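Long-range contacts in thiosulfate reductase (Thermus thermophilus, PDB 2VPZ), which probably reduces polysulfide or thiosulfate at a molybdenum centre carried by two molybdopterin guanine dinucleotides, with a [4Fe-4S] cluster also bound: residues N60-V65 / P507-L512; L486-D491 / Q503-A508. All blocks are in the same frame, centred on the assembly; numbering follows the deposited sequence.

In the fold
From the N terminus, the chain first lays down the antiparallel sheet of strands 38-43, 52-57 and 62-67, and the start of this last strand carries the first half of contact 1. Its mate, 507-512, follows 441 intervening residues, so contact 1 closes a very long loop and ties the region of the [4Fe-4S] cluster to the loop before helix 518-528. Contact 2 closes a short loop near its end, overlapping the second half of contact 1: between 486-491 and 503-508 run eleven residues that hold strand 493-495 and most of strand 501-503. The contacts share Pro507 and Ala508, and their centres are about 11 Å apart. Val62 of contact 1 packs on Leu486 of contact 2, joining the two.

Contact 1: N60-V65 / P507-L512; sequences NRVYKV and PAHEPL
Asn60 lies against His509, and the evidence lies in how each side chain is turned. In His509, CG sits between the backbone N and the carbonyl carbon (chi1 75°), a rotamer that places this atom 4.0 Å from Asn60 CA. Asn60 O stands over one face of the imidazole ring, displaced toward its rim, and comes within 3.5 Å of His509 CE1. The amide of Asn60 meets the same residue from another direction. With OD1 anti to CA (chi2 172°), ND2 is turned to His509 and lies 3.5 Å from its CB, the amide and ring planes being 40° apart. The opposite branch, OD1, reaches outward to Leu512 CD1 at 4.2 Å and to Glu510 OE2 at 3.6 Å; the latter is an approach of two oxygens that adds no bond.

The apolar part is small. Val62 offers its CG2 methyl, which meets Ala508 CB at 3.7 Å. Arg61, between the two touching residues, points away; Tyr63 CE2 lies over a face of its guanidinium, and it forms a cation-pi pair with Tyr90, whose OH bonds Val62 N.

Contact between the segments is therefore by packing alone, with 261 Å² buried in total. His509 ND1 is buried here with no polar partner in the model; across the contact Arg61 N comes to 3.9 Å from His509 ND1 without bonding it.

A loop is thus laid against the beginning of a strand. The contact is an interface of the Fe4S4 domain of a molybdopterin oxidoreductase: outer strand 62-67 of its three-stranded antiparallel sheet, with the side chain of Val62 about 12 Å from the bound iron-sulfur cluster, meets the loop leading to helix 518-528.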
loop_
_atom_site.group_PDB
_atom_site.type_symbol
_atom_site.label_atom_id
_atom_site.label_comp_id
_atom_site.label_asym_id
_atom_site.label_seq_id
_atom_site.Cartn_x
_atom_site.Cartn_y
_atom_site.Cartn_z
ATOM N N ASN A 60 -23.541 -41.795 16.168
ATOM C CA ASN A 60 -22.182 -42.318 16.374
ATOM C C ASN A 60 -21.073 -41.586 15.627
ATOM O O ASN A 60 -20.162 -42.223 15.098
ATOM C CB ASN A 60 -22.128 -43.815 16.011
ATOM C CG ASN A 60 -22.470 -44.728 17.178
ATOM O OD1 ASN A 60 -22.611 -45.958 17.021
ATOM N ND2 ASN A 60 -22.596 -44.140 18.352
ATOM N N ARG A 61 -21.125 -40.261 15.588
ATOM C CA ARG A 61 -20.106 -39.542 14.845
ATOM C C ARG A 61 -19.894 -38.068 15.242
ATOM O O ARG A 61 -20.833 -37.265 15.243
ATOM C CB ARG A 61 -20.398 -39.655 13.340
ATOM C CG ARG A 61 -19.704 -38.616 12.464
ATOM C CD ARG A 61 -18.589 -39.169 11.569
ATOM N NE ARG A 61 -18.216 -38.181 10.560
ATOM C CZ ARG A 61 -18.393 -38.298 9.246
ATOM N NH1 ARG A 61 -18.943 -39.395 8.744
ATOM N NH2 ARG A 61 -18.049 -37.299 8.435
ATOM N N VAL A 62 -18.649 -37.748 15.583
ATOM C CA VAL A 62 -18.241 -36.408 15.975
ATOM C C VAL A 62 -17.960 -35.543 14.708
ATOM O O VAL A 62 -16.943 -35.727 14.030
ATOM C CB VAL A 62 -16.965 -36.484 16.910
ATOM C CG1 VAL A 62 -16.397 -35.074 17.161
ATOM C CG2 VAL A 62 -17.326 -37.184 18.247
ATOM N N TYR A 63 -18.873 -34.624 14.389
ATOM C CA TYR A 63 -18.766 -33.740 13.220
ATOM C C TYR A 63 -17.922 -32.473 13.402
ATOM O O TYR A 63 -17.312 -31.965 12.442
ATOM C CB TYR A 63 -20.172 -33.314 12.729
ATOM C CG TYR A 63 -20.898 -34.385 11.943
ATOM C CD1 TYR A 63 -21.857 -35.204 12.552
ATOM C CD2 TYR A 63 -20.577 -34.623 10.599
ATOM C CE1 TYR A 63 -22.482 -36.244 11.844
ATOM C CE2 TYR A 63 -21.188 -35.655 9.879
ATOM C CZ TYR A 63 -22.143 -36.467 10.507
ATOM O OH TYR A 63 -22.742 -37.493 9.823
ATOM N N LYS A 64 -17.883 -31.983 14.635
ATOM C CA LYS A 64 -17.193 -30.755 15.001
ATOM C C LYS A 64 -16.698 -30.808 16.444
ATOM O O LYS A 64 -17.289 -31.450 17.323
ATOM C CB LYS A 64 -18.137 -29.553 14.810
ATOM C CG LYS A 64 -17.495 -28.144 14.855
ATOM C CD LYS A 64 -16.556 -27.900 13.663
ATOM C CE LYS A 64 -16.283 -26.414 13.406
ATOM N NZ LYS A 64 -15.279 -25.833 14.346
ATOM N N VAL A 65 -15.590 -30.114 16.685
ATOM C CA VAL A 65 -14.963 -30.041 17.997
ATOM C C VAL A 65 -14.611 -28.560 18.213
ATOM O O VAL A 65 -14.337 -27.837 17.260
ATOM C CB VAL A 65 -13.682 -30.945 18.006
ATOM C CG1 VAL A 65 -12.436 -30.068 18.036
ATOM C CG2 VAL A 65 -13.727 -31.931 19.188
ATOM N N PRO A 507 -16.788 -40.183 27.138
ATOM C CA PRO A 507 -17.029 -40.628 25.754
ATOM C C PRO A 507 -18.053 -39.723 25.023
ATOM O O PRO A 507 -18.980 -39.199 25.656
ATOM C CB PRO A 507 -17.581 -42.041 25.899
ATOM C CG PRO A 507 -17.090 -42.547 27.245
ATOM C CD PRO A 507 -16.721 -41.315 28.077
ATOM N N ALA A 508 -17.881 -39.538 23.716
ATOM C CA ALA A 508 -18.859 -38.787 22.916
ATOM C C ALA A 508 -19.841 -39.825 22.310
ATOM O O ALA A 508 -20.952 -39.473 21.905
ATOM C CB ALA A 508 -18.158 -37.958 21.783
ATOM N N HIS A 509 -19.425 -41.093 22.294
ATOM C CA HIS A 509 -20.211 -42.236 21.767
ATOM C C HIS A 509 -19.426 -43.542 22.049
ATOM O O HIS A 509 -18.236 -43.448 22.334
ATOM C CB HIS A 509 -20.530 -42.056 20.231
ATOM C CG HIS A 509 -19.380 -42.290 19.298
ATOM N ND1 HIS A 509 -18.842 -41.306 18.522
ATOM C CD2 HIS A 509 -18.721 -43.410 18.957
ATOM C CE1 HIS A 509 -17.899 -41.803 17.743
ATOM N NE2 HIS A 509 -17.803 -43.090 17.989
ATOM N N GLU A 510 -20.046 -44.719 21.969
ATOM C CA GLU A 510 -19.337 -45.985 22.233
ATOM C C GLU A 510 -18.370 -46.482 21.184
ATOM O O GLU A 510 -18.583 -46.253 19.971
ATOM C CB GLU A 510 -20.275 -47.178 22.584
ATOM C CG GLU A 510 -21.721 -47.136 22.018
ATOM C CD GLU A 510 -22.067 -48.248 20.983
ATOM O OE1 GLU A 510 -21.654 -49.417 21.189
ATOM O OE2 GLU A 510 -22.787 -47.931 19.995
ATOM N N PRO A 511 -17.278 -47.176 21.620
ATOM C CA PRO A 511 -16.252 -47.724 20.727
ATOM C C PRO A 511 -16.862 -48.367 19.461
ATOM O O PRO A 511 -18.015 -48.824 19.469
ATOM C CB PRO A 511 -15.523 -48.718 21.615
ATOM C CG PRO A 511 -15.557 -48.092 22.992
ATOM C CD PRO A 511 -16.917 -47.361 23.037
ATOM N N LEU A 512 -16.104 -48.430 18.370
ATOM C CA LEU A 512 -16.606 -49.009 17.127
ATOM C C LEU A 512 -15.968 -50.380 16.825
ATOM O O LEU A 512 -14.853 -50.667 17.292
ATOM C CB LEU A 512 -16.435 -47.979 15.956
ATOM C CG LEU A 512 -17.524 -46.917 15.591
ATOM C CD1 LEU A 512 -18.520 -46.756 16.752
ATOM C CD2 LEU A 512 -16.911 -45.543 15.199
#

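Contact 2: L486-D491 / Q503-A508; sequences LERYDD and QLRTPA. With MGD (2-amino-5,6-dimercapto-7-methyl-3,7,8a,9-tetrahydro-8-oxa-1,3,9,10-tetraaza-anthracen-4-one guanosine dinucleotide), chain H.
Tyr489 has its CG beside the backbone N (chi1 -96°), which sets that atom 3.6 Å from Pro507 CD, and the ring then crosses the proline at about a right angle; Arg505 has its CG between the backbone N and the carbonyl carbon and bends again at chi3, its chain running alongside Asp490. Pro507 CD is 3.4 Å from the centroid of the Tyr489 ring and 8° off its normal, a CH-pi contact over the centre of the face. An alanine in place of Tyr489 would probably leave Pro507 CD without this aromatic cover and Lys559 without the hydroxyl it bonds.

Arg488 and Arg505 bring their NH1 atoms to 3.3 Å, two like charges with guanidinium planes 75° apart. Asp490 OD2 lies at the edge of both groups and forms a salt bridge to each, which probably offsets the repulsion; its exact place is uncertain in the model, as is the length of these bonds. Arg505 NH2 has a second acidic partner in Glu45. One water links Asp490 O with Arg505 N, and Ala508 N bonds Leu486 O at 2.7 Å, closing the far end of the contact.

Arg488 NH2 also donates to O6 of the guanine, modelled at 2.3 Å, too short for its length to be trusted. This salt-bridge network thus belongs to the guanine end of a molybdopterin guanine dinucleotide pocket, with Arg505 about 8 Å, side chain to cluster, from the iron-sulfur centre.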
loop_
_atom_site.group_PDB
_atom_site.type_symbol
_atom_site.label_atom_id
_atom_site.label_comp_id
_atom_site.label_asym_id
_atom_site.label_seq_id
_atom_site.Cartn_x
_atom_site.Cartn_y
_atom_site.Cartn_z
ATOM N N LEU A 486 -12.248 -40.051 21.513
ATOM C CA LEU A 486 -13.640 -39.621 21.478
ATOM C C LEU A 486 -14.608 -40.743 21.939
ATOM O O LEU A 486 -15.744 -40.454 22.320
ATOM C CB LEU A 486 -14.031 -39.096 20.078
ATOM C CG LEU A 486 -13.343 -37.814 19.546
ATOM C CD1 LEU A 486 -13.442 -37.700 18.012
ATOM C CD2 LEU A 486 -13.951 -36.574 20.220
ATOM N N GLU A 487 -14.156 -41.996 21.906
ATOM C CA GLU A 487 -14.987 -43.171 22.290
ATOM C C GLU A 487 -14.514 -43.759 23.636
ATOM O O GLU A 487 -14.887 -44.886 24.001
ATOM C CB GLU A 487 -14.831 -44.314 21.227
ATOM C CG GLU A 487 -14.744 -43.952 19.705
ATOM C CD GLU A 487 -14.273 -45.124 18.797
ATOM O OE1 GLU A 487 -13.084 -45.505 18.889
ATOM O OE2 GLU A 487 -15.093 -45.658 18.003
ATOM N N ARG A 488 -13.786 -42.960 24.401
ATOM C CA ARG A 488 -13.096 -43.418 25.620
ATOM C C ARG A 488 -13.085 -42.499 26.885
ATOM O O ARG A 488 -13.195 -41.286 26.759
ATOM C CB ARG A 488 -11.629 -43.691 25.117
ATOM C CG ARG A 488 -10.504 -43.933 26.125
ATOM C CD ARG A 488 -9.191 -43.103 25.860
ATOM N NE ARG A 488 -8.470 -43.430 24.617
ATOM C CZ ARG A 488 -7.286 -42.940 24.246
ATOM N NH1 ARG A 488 -6.635 -42.085 25.004
ATOM N NH2 ARG A 488 -6.760 -43.314 23.083
ATOM N N TYR A 489 -13.007 -43.089 28.082
ATOM C CA TYR A 489 -12.850 -42.321 29.355
ATOM C C TYR A 489 -11.344 -42.510 29.646
ATOM O O TYR A 489 -10.769 -43.536 29.277
ATOM C CB TYR A 489 -13.550 -42.922 30.597
ATOM C CG TYR A 489 -14.932 -42.413 30.996
ATOM C CD1 TYR A 489 -16.042 -43.258 30.892
ATOM C CD2 TYR A 489 -15.137 -41.113 31.502
ATOM C CE1 TYR A 489 -17.324 -42.846 31.271
ATOM C CE2 TYR A 489 -16.431 -40.676 31.887
ATOM C CZ TYR A 489 -17.523 -41.554 31.769
ATOM O OH TYR A 489 -18.791 -41.161 32.144
ATOM N N ASP A 490 -10.707 -41.540 30.282
ATOM C CA ASP A 490 -9.299 -41.675 30.695
ATOM C C ASP A 490 -9.171 -41.109 32.130
ATOM O O ASP A 490 -10.012 -40.313 32.557
ATOM C CB ASP A 490 -8.309 -40.918 29.769
ATOM C CG ASP A 490 -7.791 -41.773 28.584
ATOM O OD1 ASP A 490 -7.281 -42.883 28.836
ATOM O OD2 ASP A 490 -7.892 -41.326 27.421
ATOM N N ASP A 491 -8.157 -41.568 32.872
ATOM C CA ASP A 491 -7.868 -41.064 34.235
ATOM C C ASP A 491 -7.627 -39.533 33.985
ATOM O O ASP A 491 -7.224 -39.144 32.878
ATOM C CB ASP A 491 -6.586 -41.775 34.785
ATOM C CG ASP A 491 -6.269 -41.429 36.285
ATOM O OD1 ASP A 491 -7.005 -40.640 36.912
ATOM O OD2 ASP A 491 -5.259 -41.971 36.812
ATOM N N GLN A 503 -8.540 -31.686 34.313
ATOM C CA GLN A 503 -9.457 -31.898 33.182
ATOM C C GLN A 503 -10.018 -33.324 33.132
ATOM O O GLN A 503 -9.351 -34.263 33.558
ATOM C CB GLN A 503 -8.781 -31.584 31.841
ATOM C CG GLN A 503 -7.738 -30.476 31.835
ATOM C CD GLN A 503 -7.315 -30.042 30.432
ATOM O OE1 GLN A 503 -7.391 -28.865 30.082
ATOM N NE2 GLN A 503 -6.877 -31.002 29.621
ATOM N N LEU A 504 -11.229 -33.469 32.597
ATOM C CA LEU A 504 -11.911 -34.761 32.447
ATOM C C LEU A 504 -12.495 -34.978 31.027
ATOM O O LEU A 504 -13.162 -34.088 30.488
ATOM C CB LEU A 504 -13.062 -34.943 33.480
ATOM C CG LEU A 504 -13.781 -36.301 33.710
ATOM C CD1 LEU A 504 -15.082 -36.427 32.890
ATOM C CD2 LEU A 504 -12.823 -37.468 33.386
ATOM N N ARG A 505 -12.209 -36.137 30.427
ATOM C CA ARG A 505 -12.750 -36.504 29.122
ATOM C C ARG A 505 -13.764 -37.653 29.313
ATOM O O ARG A 505 -13.522 -38.643 30.040
ATOM C CB ARG A 505 -11.674 -36.873 28.068
ATOM C CG ARG A 505 -11.130 -38.316 28.063
ATOM C CD ARG A 505 -10.571 -38.761 26.677
ATOM N NE ARG A 505 -9.654 -37.808 26.065
ATOM C CZ ARG A 505 -8.362 -38.009 25.802
ATOM N NH1 ARG A 505 -7.795 -39.163 26.098
ATOM N NH2 ARG A 505 -7.623 -37.041 25.248
ATOM N N THR A 506 -14.916 -37.473 28.660
ATOM C CA THR A 506 -16.077 -38.354 28.674
ATOM C C THR A 506 -16.345 -38.900 27.258
ATOM O O THR A 506 -16.109 -38.203 26.269
ATOM C CB THR A 506 -17.325 -37.539 29.177
ATOM O OG1 THR A 506 -17.178 -37.210 30.562
ATOM C CG2 THR A 506 -18.628 -38.302 28.934
ATOM N N PRO A 507 -16.788 -40.183 27.138
ATOM C CA PRO A 507 -17.029 -40.628 25.754
ATOM C C PRO A 507 -18.053 -39.723 25.023
ATOM O O PRO A 507 -18.980 -39.199 25.656
ATOM C CB PRO A 507 -17.581 -42.041 25.899
ATOM C CG PRO A 507 -17.090 -42.547 27.245
ATOM C CD PRO A 507 -16.721 -41.315 28.077
ATOM N N ALA A 508 -17.881 -39.538 23.716
ATOM C CA ALA A 508 -18.859 -38.787 22.916
ATOM C C ALA A 508 -19.841 -39.825 22.310
ATOM O O ALA A 508 -20.952 -39.473 21.905
ATOM C CB ALA A 508 -18.158 -37.958 21.783
HETATM P PB MGD H . 3.904 -40.397 16.553
HETATM O O1B MGD H . 4.648 -40.469 15.255
HETATM O O2B MGD H . 2.658 -39.571 16.643
HETATM O O3B MGD H . 5.063 -40.071 17.628
HETATM O O3A MGD H . 6.911 -39.669 19.276
HETATM P PA MGD H . 5.559 -40.502 19.110
HETATM O O1A MGD H . 4.391 -40.080 19.985
HETATM O O2A MGD H . 5.974 -41.930 19.053
HETATM O "O5'" MGD H . 3.461 -41.838 16.981
HETATM C "C5'" MGD H . 2.225 -42.080 17.654
HETATM C "C4'" MGD H . 1.929 -43.570 17.482
HETATM O "O4'" MGD H . 0.835 -43.731 18.378
HETATM C "C3'" MGD H . 1.425 -43.984 16.124
HETATM O "O3'" MGD H . 1.717 -45.383 16.011
HETATM C "C2'" MGD H . -0.085 -43.729 16.258
HETATM O "O2'" MGD H . -0.735 -44.530 15.307
HETATM C "C1'" MGD H . -0.384 -44.159 17.696
HETATM N N9 MGD H . -1.602 -43.599 18.394
HETATM C C8 MGD H . -2.117 -42.378 18.238
HETATM N N7 MGD H . -3.190 -42.142 19.029
HETATM C C5 MGD H . -3.373 -43.243 19.790
HETATM C C6 MGD H . -4.308 -43.694 20.914
HETATM O O6 MGD H . -5.275 -42.971 21.341
HETATM N N1 MGD H . -4.072 -44.950 21.419
HETATM C C2 MGD H . -3.078 -45.785 20.983
HETATM N N2 MGD H . -2.865 -47.036 21.497
HETATM N N3 MGD H . -2.238 -45.391 20.017
HETATM C C4 MGD H . -2.309 -44.187 19.359
HETATM C C10 MGD H . 6.924 -38.306 19.800
HETATM C C11 MGD H . 8.346 -37.949 20.076
HETATM O O11 MGD H . 9.086 -38.391 18.937
HETATM C C12 MGD H . 8.650 -36.531 20.391
HETATM S S12 MGD H . 7.761 -35.649 21.561
HETATM C C13 MGD H . 9.679 -35.886 19.840
HETATM S S13 MGD H . 10.090 -34.292 20.075
HETATM C C14 MGD H . 10.661 -36.447 18.964
HETATM N N15 MGD H . 10.517 -35.817 17.621
HETATM C C16 MGD H . 11.256 -36.433 16.639
HETATM C C17 MGD H . 11.786 -35.819 15.419
HETATM O O17 MGD H . 11.540 -34.606 15.148
HETATM N N18 MGD H . 12.543 -36.570 14.617
HETATM C C19 MGD H . 12.837 -37.860 14.868
HETATM N N19 MGD H . 13.558 -38.623 13.992
HETATM N N20 MGD H . 12.403 -38.452 15.983
HETATM C C21 MGD H . 11.620 -37.844 16.868
HETATM N N22 MGD H . 11.155 -38.507 17.932
HETATM C C23 MGD H . 10.437 -37.927 19.016
HETATM O O HOH W 1 -9.933 -37.844 32.065
#